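Local atomic coordinates of exopolysaccharide biosynthesis protein (Pantoea stewartii subsp. stewartii DC283, PDB entry 6TGF), a protein that probably acts as a hydrolase that modifies glycans of the bacterial biofilm, using a trimeric parallel beta-helix fold resembling that of bacteriophage tailspikes. Residues B[502-505]-B[506-509]; B[578-581]-B[582-585]; B[596-600]-B[601-605]; B[631-634]-B[635-639]. All blocks are in the same frame, centred on the assembly; numbering follows the deposited sequence.

Contact 1. Residues B[502-505]-B[506-509]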
loop_
_atom_site.group_PDB
_atom_site.type_symbol
_atom_site.label_atom_id
_atom_site.label_comp_id
_atom_site.label_asym_id
_atom_site.label_seq_id
_atom_site.Cartn_x
_atom_site.Cartn_y
_atom_site.Cartn_z
ATOM N N TRP B 502 2.657 -11.560 27.999
ATOM C CA TRP B 502 2.228 -10.179 28.346
ATOM C C TRP B 502 0.717 -10.153 28.602
ATOM O O TRP B 502 0.316 -9.707 29.695
ATOM C CB TRP B 502 2.637 -9.186 27.252
ATOM C CG TRP B 502 2.104 -7.806 27.484
ATOM C CD1 TRP B 502 2.174 -7.089 28.643
ATOM C CD2 TRP B 502 1.412 -6.973 26.539
ATOM N NE1 TRP B 502 1.572 -5.871 28.485
ATOM C CE2 TRP B 502 1.097 -5.770 27.206
ATOM C CE3 TRP B 502 1.031 -7.122 25.199
ATOM C CZ2 TRP B 502 0.418 -4.727 26.576
ATOM C CZ3 TRP B 502 0.361 -6.091 24.578
ATOM C CH2 TRP B 502 0.058 -4.912 25.260
ATOM N N LEU B 503 -0.079 -10.612 27.629
ATOM C CA LEU B 503 -1.567 -10.626 27.683
ATOM C C LEU B 503 -2.053 -11.948 28.292
ATOM O O LEU B 503 -1.203 -12.812 28.591
ATOM C CB LEU B 503 -2.121 -10.430 26.268
ATOM C CG LEU B 503 -1.690 -9.144 25.563
ATOM C CD1 LEU B 503 -2.255 -9.085 24.153
ATOM C CD2 LEU B 503 -2.109 -7.912 26.354
ATOM N N SER B 504 -3.371 -12.089 28.472
ATOM C CA SER B 504 -4.027 -13.276 29.083
ATOM C C SER B 504 -3.936 -14.470 28.127
ATOM O O SER B 504 -3.760 -14.249 26.911
ATOM C CB SER B 504 -5.459 -12.986 29.459
ATOM O OG SER B 504 -6.311 -13.055 28.325
ATOM N N ALA B 505 -4.061 -15.685 28.668
ATOM C CA ALA B 505 -4.050 -16.965 27.921
ATOM C C ALA B 505 -5.148 -16.959 26.849
ATOM O O ALA B 505 -4.949 -17.594 25.796
ATOM C CB ALA B 505 -4.228 -18.117 28.881
ATOM N N TRP B 506 -6.260 -16.263 27.111
ATOM C CA TRP B 506 -7.465 -16.216 26.240
ATOM C C TRP B 506 -7.178 -15.447 24.945
ATOM O O TRP B 506 -7.881 -15.705 23.950
ATOM C CB TRP B 506 -8.649 -15.606 27.000
ATOM C CG TRP B 506 -9.121 -16.458 28.138
ATOM C CD1 TRP B 506 -9.729 -17.676 28.048
ATOM C CD2 TRP B 506 -9.013 -16.164 29.542
ATOM N NE1 TRP B 506 -10.013 -18.158 29.297
ATOM C CE2 TRP B 506 -9.584 -17.254 30.234
ATOM C CE3 TRP B 506 -8.495 -15.093 30.280
ATOM C CZ2 TRP B 506 -9.646 -17.300 31.627
ATOM C CZ3 TRP B 506 -8.559 -15.139 31.656
ATOM C CH2 TRP B 506 -9.128 -16.228 32.318
ATOM N N GLU B 507 -6.195 -14.540 24.955
ATOM C CA GLU B 507 -5.834 -13.699 23.783
ATOM C C GLU B 507 -4.887 -14.459 22.846
ATOM O O GLU B 507 -4.689 -13.985 21.713
ATOM C CB GLU B 507 -5.190 -12.388 24.240
ATOM C CG GLU B 507 -6.066 -11.558 25.162
ATOM C CD GLU B 507 -7.390 -11.092 24.577
ATOM O OE1 GLU B 507 -8.158 -10.440 25.312
ATOM O OE2 GLU B 507 -7.655 -11.377 23.393
ATOM N N MET B 508 -4.338 -15.594 23.287
ATOM C CA MET B 508 -3.247 -16.320 22.581
ATOM C C MET B 508 -3.791 -17.046 21.347
ATOM O O MET B 508 -5.007 -17.314 21.297
ATOM C CB MET B 508 -2.569 -17.333 23.510
ATOM C CG MET B 508 -1.824 -16.684 24.659
ATOM S SD MET B 508 -0.492 -15.592 24.095
ATOM C CE MET B 508 -1.302 -13.994 24.154
ATOM N N GLY B 509 -2.897 -17.339 20.398
ATOM C CA GLY B 509 -3.184 -18.069 19.149
ATOM C C GLY B 509 -2.637 -17.337 17.935
ATOM O O GLY B 509 -2.570 -16.095 17.973
#
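Ser-504 and Glu-507 are joined through the backbone at a short 3-10 turn, Glu-507 N donating to Ser-504 O over 3.1 Å, and Met-508 N takes the next such step, three residues back, to Ala-505 O at 3.3 Å. Serine suits the start of the turn because its side chain is short and polar: with chi1 at 80°, OG lies between the backbone N and the carbonyl carbon and folds back over the turn. There it receives a weak bond from Trp-506 N (3.4 Å to OG), an ST-turn contact, while the same OG meets the edge of the indole at Trp-506 CE3, 3.6 Å away. Glu-507 CG passes 3.5 Å from Ser-504 OG. Met-508 is flexible enough to curl at chi2 and chi3, bringing CE to within 4.2 Å of Leu-503 CB; Leu-503 in turn lays CD2 over one face of Trp-502, offset toward the rim. The polar and aromatic ends look outward to the second subunit: Glu-507 OE2 forms a salt bridge with Arg-651 of that subunit, and Trp-506 makes a cation-pi contact with its Arg-659. Backbone bonds thus fix the turn, which presents an acid and an indole ready for the arginines of the neighbour.

Contact 2. Residues B[578-581]-B[582-585]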
loop_
_atom_site.group_PDB
_atom_site.type_symbol
_atom_site.label_atom_id
_atom_site.label_comp_id
_atom_site.label_asym_id
_atom_site.label_seq_id
_atom_site.Cartn_x
_atom_site.Cartn_y
_atom_site.Cartn_z
ATOM N N LEU B 578 -38.515 -48.722 8.519
ATOM C CA LEU B 578 -37.254 -49.383 8.085
ATOM C C LEU B 578 -37.182 -50.768 8.736
ATOM O O LEU B 578 -37.268 -50.841 9.976
ATOM C CB LEU B 578 -36.046 -48.525 8.477
ATOM C CG LEU B 578 -34.691 -49.057 8.011
ATOM C CD1 LEU B 578 -34.500 -48.828 6.520
ATOM C CD2 LEU B 578 -33.554 -48.422 8.797
ATOM N N MET B 579 -37.051 -51.818 7.918
ATOM C CA MET B 579 -36.947 -53.234 8.365
ATOM C C MET B 579 -35.584 -53.795 7.940
ATOM O O MET B 579 -34.899 -54.394 8.797
ATOM C CB MET B 579 -38.068 -54.086 7.759
ATOM C CG MET B 579 -39.459 -53.500 7.950
ATOM S SD MET B 579 -39.929 -53.296 9.688
ATOM C CE MET B 579 -40.280 -54.995 10.138
ATOM N N ASN B 580 -35.218 -53.610 6.666
ATOM C CA ASN B 580 -33.889 -53.963 6.099
ATOM C C ASN B 580 -32.957 -52.755 6.268
ATOM O O ASN B 580 -33.117 -51.778 5.515
ATOM C CB ASN B 580 -34.013 -54.403 4.636
ATOM C CG ASN B 580 -32.789 -55.125 4.111
ATOM O OD1 ASN B 580 -31.827 -55.355 4.842
ATOM N ND2 ASN B 580 -32.818 -55.496 2.842
ATOM N N LEU B 581 -32.026 -52.819 7.228
ATOM C CA LEU B 581 -31.153 -51.676 7.621
ATOM C C LEU B 581 -30.183 -51.323 6.483
ATOM O O LEU B 581 -29.785 -50.145 6.406
ATOM C CB LEU B 581 -30.412 -52.016 8.922
ATOM C CG LEU B 581 -29.358 -53.122 8.845
ATOM C CD1 LEU B 581 -27.968 -52.544 8.617
ATOM C CD2 LEU B 581 -29.364 -53.964 10.111
ATOM N N ILE B 582 -29.828 -52.291 5.629
ATOM C CA ILE B 582 -28.847 -52.111 4.515
ATOM C C ILE B 582 -29.574 -51.575 3.273
ATOM O O ILE B 582 -29.253 -50.447 2.851
ATOM C CB ILE B 582 -28.085 -53.424 4.232
ATOM C CG1 ILE B 582 -27.201 -53.814 5.421
ATOM C CG2 ILE B 582 -27.281 -53.322 2.942
ATOM C CD1 ILE B 582 -26.493 -55.142 5.276
ATOM N N ASP B 583 -30.513 -52.350 2.719
ATOM C CA ASP B 583 -31.120 -52.114 1.377
ATOM C C ASP B 583 -32.478 -51.406 1.493
ATOM O O ASP B 583 -33.078 -51.132 0.434
ATOM C CB ASP B 583 -31.284 -53.429 0.611
ATOM C CG ASP B 583 -29.985 -54.185 0.391
ATOM O OD1 ASP B 583 -29.009 -53.552 -0.057
ATOM O OD2 ASP B 583 -29.959 -55.401 0.667
ATOM N N GLY B 584 -32.946 -51.113 2.713
ATOM C CA GLY B 584 -34.267 -50.503 2.962
ATOM C C GLY B 584 -34.336 -49.059 2.493
ATOM O O GLY B 584 -33.267 -48.455 2.268
ATOM N N ARG B 585 -35.553 -48.523 2.352
ATOM C CA ARG B 585 -35.812 -47.105 1.984
ATOM C C ARG B 585 -35.388 -46.210 3.153
ATOM O O ARG B 585 -36.113 -46.181 4.166
ATOM C CB ARG B 585 -37.291 -46.882 1.655
ATOM C CG ARG B 585 -37.803 -47.682 0.466
ATOM C CD ARG B 585 -39.157 -47.170 0.015
ATOM N NE ARG B 585 -39.871 -48.126 -0.821
ATOM C CZ ARG B 585 -40.003 -48.060 -2.146
ATOM N NH1 ARG B 585 -39.467 -47.069 -2.839
ATOM N NH2 ARG B 585 -40.684 -49.000 -2.779
#
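With chi1 at -164°, Asn-580 swings its amide over to Asp-583, and the two side chains run side by side in the same direction. Their planes stand nearly perpendicular, 86° apart; Asn-580 ND2 lies 3.4 Å from Asp-583 CB and 3.6 Å from Asp-583 OD2, not a hydrogen bond, though the partial charge on the amide N-H may favour the neighbouring carboxylate. Leu-581 is turned the other way: chi1 of 68° sets CG between the backbone N and the carbonyl carbon, and CD1 then reaches Ile-582 CG1 at 3.5 Å, the two branched chains making a small apolar patch. The backbone closes the turn by a weak bond from Gly-584 N to Asn-580 O, 2.9 Å long but strongly bent. Glycine fits here because, with no side chain to place, Gly-584 CA lies 3.1 Å from Asn-580 O and 3.9 Å from Leu-578 CD1. Leu-578 packs on Leu-698, and Ile-582 on Lys-686, of the third subunit. Arg-585 points off to a salt bridge with Glu-576. A carbonyl engaging the N-H four residues on is the mark of an alpha-turn, here within the long loop between strands 558-564 and 589-597, at a subunit interface.

Contact 3. Residues B[596-600]-B[601-605]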
loop_
_atom_site.group_PDB
_atom_site.type_symbol
_atom_site.label_atom_id
_atom_site.label_comp_id
_atom_site.label_asym_id
_atom_site.label_seq_id
_atom_site.Cartn_x
_atom_site.Cartn_y
_atom_site.Cartn_z
ATOM N N GLN B 596 -4.132 -47.427 5.598
ATOM C CA GLN B 596 -2.895 -47.215 6.396
ATOM C C GLN B 596 -1.700 -47.769 5.616
ATOM O O GLN B 596 -1.794 -48.913 5.132
ATOM C CB GLN B 596 -2.989 -47.893 7.764
ATOM C CG GLN B 596 -1.876 -47.475 8.718
ATOM C CD GLN B 596 -1.753 -48.369 9.928
ATOM O OE1 GLN B 596 -1.987 -49.573 9.864
ATOM N NE2 GLN B 596 -1.364 -47.783 11.048
ATOM N N ARG B 597 -0.625 -46.985 5.500
ATOM C CA ARG B 597 0.687 -47.468 4.997
ATOM C C ARG B 597 1.258 -48.437 6.037
ATOM O O ARG B 597 1.459 -48.010 7.190
ATOM C CB ARG B 597 1.655 -46.310 4.737
ATOM C CG ARG B 597 3.005 -46.763 4.196
ATOM C CD ARG B 597 4.007 -45.645 3.988
ATOM N NE ARG B 597 5.374 -46.158 3.968
ATOM C CZ ARG B 597 6.467 -45.422 3.774
ATOM N NH1 ARG B 597 6.375 -44.118 3.570
ATOM N NH2 ARG B 597 7.656 -46.001 3.782
ATOM N N LYS B 598 1.492 -49.692 5.640
ATOM C CA LYS B 598 2.051 -50.761 6.508
ATOM C C LYS B 598 3.580 -50.720 6.415
ATOM O O LYS B 598 4.105 -49.775 5.793
ATOM C CB LYS B 598 1.485 -52.123 6.091
ATOM C CG LYS B 598 -0.035 -52.198 6.016
ATOM C CD LYS B 598 -0.729 -51.830 7.312
ATOM C CE LYS B 598 -2.226 -52.052 7.264
ATOM N NZ LYS B 598 -2.861 -51.784 8.575
ATOM N N LYS B 599 4.266 -51.700 7.016
ATOM C CA LYS B 599 5.744 -51.856 6.937
ATOM C C LYS B 599 6.148 -51.917 5.458
ATOM O O LYS B 599 7.150 -51.271 5.093
ATOM C CB LYS B 599 6.204 -53.105 7.697
ATOM C CG LYS B 599 5.825 -53.140 9.173
ATOM C CD LYS B 599 6.681 -54.067 10.017
ATOM C CE LYS B 599 6.645 -55.519 9.584
ATOM N NZ LYS B 599 5.295 -56.114 9.723
ATOM N N ASP B 600 5.378 -52.657 4.653
ATOM C CA ASP B 600 5.495 -52.732 3.171
ATOM C C ASP B 600 4.130 -52.407 2.558
ATOM O O ASP B 600 3.140 -53.036 2.975
ATOM C CB ASP B 600 5.959 -54.117 2.718
ATOM C CG ASP B 600 7.113 -54.669 3.536
ATOM O OD1 ASP B 600 8.242 -54.157 3.379
ATOM O OD2 ASP B 600 6.870 -55.594 4.335
ATOM N N HIS B 601 4.082 -51.467 1.610
ATOM C CA HIS B 601 2.848 -51.047 0.892
ATOM C C HIS B 601 1.820 -50.521 1.902
ATOM O O HIS B 601 2.219 -50.186 3.034
ATOM C CB HIS B 601 2.295 -52.216 0.061
ATOM C CG HIS B 601 3.298 -52.844 -0.844
ATOM N ND1 HIS B 601 3.549 -52.365 -2.116
ATOM C CD2 HIS B 601 4.114 -53.905 -0.672
ATOM C CE1 HIS B 601 4.475 -53.105 -2.687
ATOM N NE2 HIS B 601 4.840 -54.057 -1.822
ATOM N N ALA B 602 0.550 -50.446 1.492
ATOM C CA ALA B 602 -0.615 -50.097 2.338
ATOM C C ALA B 602 -1.697 -51.166 2.160
ATOM O O ALA B 602 -1.674 -51.866 1.129
ATOM C CB ALA B 602 -1.129 -48.727 1.965
ATOM N N GLU B 603 -2.592 -51.288 3.142
ATOM C CA GLU B 603 -3.815 -52.133 3.077
ATOM C C GLU B 603 -5.019 -51.255 3.427
ATOM O O GLU B 603 -4.807 -50.190 4.036
ATOM C CB GLU B 603 -3.677 -53.341 4.005
ATOM C CG GLU B 603 -2.717 -54.390 3.471
ATOM C CD GLU B 603 -2.207 -55.402 4.482
ATOM O OE1 GLU B 603 -2.610 -55.327 5.659
ATOM O OE2 GLU B 603 -1.399 -56.267 4.087
ATOM N N ALA B 604 -6.223 -51.676 3.034
ATOM C CA ALA B 604 -7.474 -50.897 3.180
ATOM C C ALA B 604 -8.564 -51.749 3.839
ATOM O O ALA B 604 -8.347 -52.959 4.035
ATOM C CB ALA B 604 -7.915 -50.380 1.833
ATOM N N SER B 605 -9.687 -51.108 4.172
ATOM C CA SER B 605 -10.901 -51.698 4.795
ATOM C C SER B 605 -11.961 -50.597 4.894
ATOM O O SER B 605 -11.580 -49.459 5.237
ATOM C CB SER B 605 -10.589 -52.294 6.146
ATOM O OG SER B 605 -11.779 -52.611 6.853
#
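Lys-598 and Glu-603 cross at about a right angle, Lys-598 CE resting 3.7 Å from Glu-603 OE1 and 3.8 Å from Glu-603 CB. The lysine bends at chi2 (-57°) and is extended beyond, which carries CE across Glu-603 and Lys-598 NZ to Gln-596 OE1 at 2.7 Å. Lysine suits the place because its long apolar stem packs across Glu-603 while its ammonium group ends among acceptors, which include Thr-587 of the second subunit. Between Lys-598 NZ and Glu-603 OE1 the gap of 4.6 Å is too wide for a salt bridge, though their charges should still attract. Glu-603 spends its carboxylate on the second subunit, at Thr-573 OG1 and Gly-572 N. On the other face, Arg-597 stretches straight out toward Ser-552 O, while the small Ala-602 sets its CB 3.8 Å from Arg-597 CA. The strand ends pair regularly: Gln-596 N to Glu-603 O and Glu-603 N to Gln-596 O, each 3.2 Å, make a hydrogen-bonded pair, Arg-597 and Ala-602 a non-hydrogen-bonded one, and Lys-598 N donates to His-601 O in the turn. The whole is a beta hairpin joining strands 589-597 and 602-610, with Lys-599 and Asp-600 at its exposed tip.

Contact 4. Residues B[631-634]-B[635-639]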
loop_
_atom_site.group_PDB
_atom_site.type_symbol
_atom_site.label_atom_id
_atom_site.label_comp_id
_atom_site.label_asym_id
_atom_site.label_seq_id
_atom_site.Cartn_x
_atom_site.Cartn_y
_atom_site.Cartn_z
ATOM N N ILE B 631 -13.397 -46.807 -6.064
ATOM C CA ILE B 631 -14.729 -47.098 -5.452
ATOM C C ILE B 631 -15.727 -47.419 -6.572
ATOM O O ILE B 631 -15.724 -46.708 -7.597
ATOM C CB ILE B 631 -15.212 -45.939 -4.552
ATOM C CG1 ILE B 631 -15.400 -44.624 -5.314
ATOM C CG2 ILE B 631 -14.275 -45.760 -3.367
ATOM C CD1 ILE B 631 -16.373 -43.673 -4.652
ATOM N N ARG B 632 -16.523 -48.475 -6.384
ATOM C CA ARG B 632 -17.667 -48.826 -7.264
ATOM C C ARG B 632 -18.878 -48.015 -6.796
ATOM O O ARG B 632 -19.600 -48.484 -5.893
ATOM C CB ARG B 632 -17.934 -50.335 -7.241
ATOM C CG ARG B 632 -18.918 -50.804 -8.302
ATOM C CD ARG B 632 -18.804 -52.287 -8.602
ATOM N NE ARG B 632 -19.197 -52.575 -9.976
ATOM C CZ ARG B 632 -20.343 -53.136 -10.357
ATOM N NH1 ARG B 632 -21.251 -53.503 -9.467
ATOM N NH2 ARG B 632 -20.579 -53.336 -11.643
ATOM N N LEU B 633 -19.056 -46.824 -7.371
ATOM C CA LEU B 633 -20.135 -45.870 -7.007
ATOM C C LEU B 633 -21.487 -46.508 -7.351
ATOM O O LEU B 633 -21.648 -46.957 -8.502
ATOM C CB LEU B 633 -19.907 -44.552 -7.758
ATOM C CG LEU B 633 -20.611 -43.323 -7.188
ATOM C CD1 LEU B 633 -20.200 -43.058 -5.744
ATOM C CD2 LEU B 633 -20.336 -42.097 -8.042
ATOM N N ALA B 634 -22.400 -46.566 -6.375
ATOM C CA ALA B 634 -23.709 -47.259 -6.448
ATOM C C ALA B 634 -24.555 -46.688 -7.590
ATOM O O ALA B 634 -24.238 -45.590 -8.080
ATOM C CB ALA B 634 -24.432 -47.132 -5.130
ATOM N N GLY B 635 -25.596 -47.419 -7.995
ATOM C CA GLY B 635 -26.613 -46.940 -8.949
ATOM C C GLY B 635 -27.496 -45.883 -8.309
ATOM O O GLY B 635 -27.875 -46.069 -7.134
ATOM N N TRP B 636 -27.793 -44.807 -9.043
ATOM C CA TRP B 636 -28.681 -43.689 -8.617
ATOM C C TRP B 636 -28.147 -43.025 -7.342
ATOM O O TRP B 636 -28.970 -42.720 -6.455
ATOM C CB TRP B 636 -30.122 -44.178 -8.421
ATOM C CG TRP B 636 -30.768 -44.716 -9.661
ATOM C CD1 TRP B 636 -31.293 -45.962 -9.838
ATOM C CD2 TRP B 636 -30.966 -44.016 -10.903
ATOM N NE1 TRP B 636 -31.805 -46.088 -11.101
ATOM C CE2 TRP B 636 -31.617 -44.911 -11.779
ATOM C CE3 TRP B 636 -30.658 -42.729 -11.360
ATOM C CZ2 TRP B 636 -31.963 -44.556 -13.082
ATOM C CZ3 TRP B 636 -31.001 -42.379 -12.649
ATOM C CH2 TRP B 636 -31.645 -43.282 -13.495
ATOM N N THR B 637 -26.830 -42.812 -7.248
ATOM C CA THR B 637 -26.206 -41.926 -6.227
ATOM C C THR B 637 -25.955 -40.576 -6.898
ATOM O O THR B 637 -25.024 -40.424 -7.685
ATOM C CB THR B 637 -24.981 -42.567 -5.560
ATOM O OG1 THR B 637 -24.454 -41.633 -4.618
ATOM C CG2 THR B 637 -23.886 -42.963 -6.521
ATOM N N PRO B 638 -26.809 -39.565 -6.617
ATOM C CA PRO B 638 -26.843 -38.332 -7.407
ATOM C C PRO B 638 -25.703 -37.345 -7.110
ATOM O O PRO B 638 -25.372 -36.566 -7.983
ATOM C CB PRO B 638 -28.199 -37.727 -7.011
ATOM C CG PRO B 638 -28.398 -38.176 -5.578
ATOM C CD PRO B 638 -27.779 -39.555 -5.511
ATOM N N SER B 639 -25.145 -37.392 -5.896
ATOM C CA SER B 639 -24.067 -36.484 -5.423
ATOM C C SER B 639 -23.397 -37.074 -4.178
ATOM O O SER B 639 -24.080 -37.192 -3.141
ATOM C CB SER B 639 -24.606 -35.104 -5.152
ATOM O OG SER B 639 -25.698 -35.151 -4.244
#
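Leu-633 and Thr-637 meet at about a right angle on the inside of a bend, where Thr-637 CG2 sits against Leu-633 CG at 3.4 Å and within 4.0 Å of both leucine methyls. The methyl reaches that spot because the threonine hydroxyl takes the other direction: OG1 lies anti to the backbone N (chi1 179°) and bonds to Gln-566 O, so the branched side chain serves a polar and an apolar neighbour at once. Ala-634 O also faces CG2. No hydrogen bond links the two segments. Strand 626-633 belongs to one antiparallel sheet and strand 637-646 to another, so the chain makes a beta-arch, passing between sheets with side chains facing each other, unlike a hairpin, whose strands pair within one sheet. Leu-633 fills the buried inside, touching Leu-535 and Tyr-545 from either sheet. The outside of the bend is looser. Gly-635 has no side chain to place there, and Trp-636, with both backbone angles positive (59° and 42°), makes no close side-chain contact with 631-634 and is partly exposed, beside a bound 1,2-ethanediol molecule.

How the contacts relate
From the N terminus the four contacts follow in series, none nested in or crossing another, and each closes a short loop of its own. Contact 1 comes first, in the loop before strand 511-514 near the end of the parallel beta-helix. Residues 578-585 then shape the long loop leading to strand 589-597, contact 3 turns that strand back into 602-610, and contact 4 passes the chain from one antiparallel sheet to the next. Contacts 3 and 4 reach the same sheet, their nearest atoms about 9 Å apart. Contact 1 lies farther off, about 31 Å from contact 3 between nearest atoms. Contacts 1 and 3 face the second subunit, contacts 2 and 4 the third.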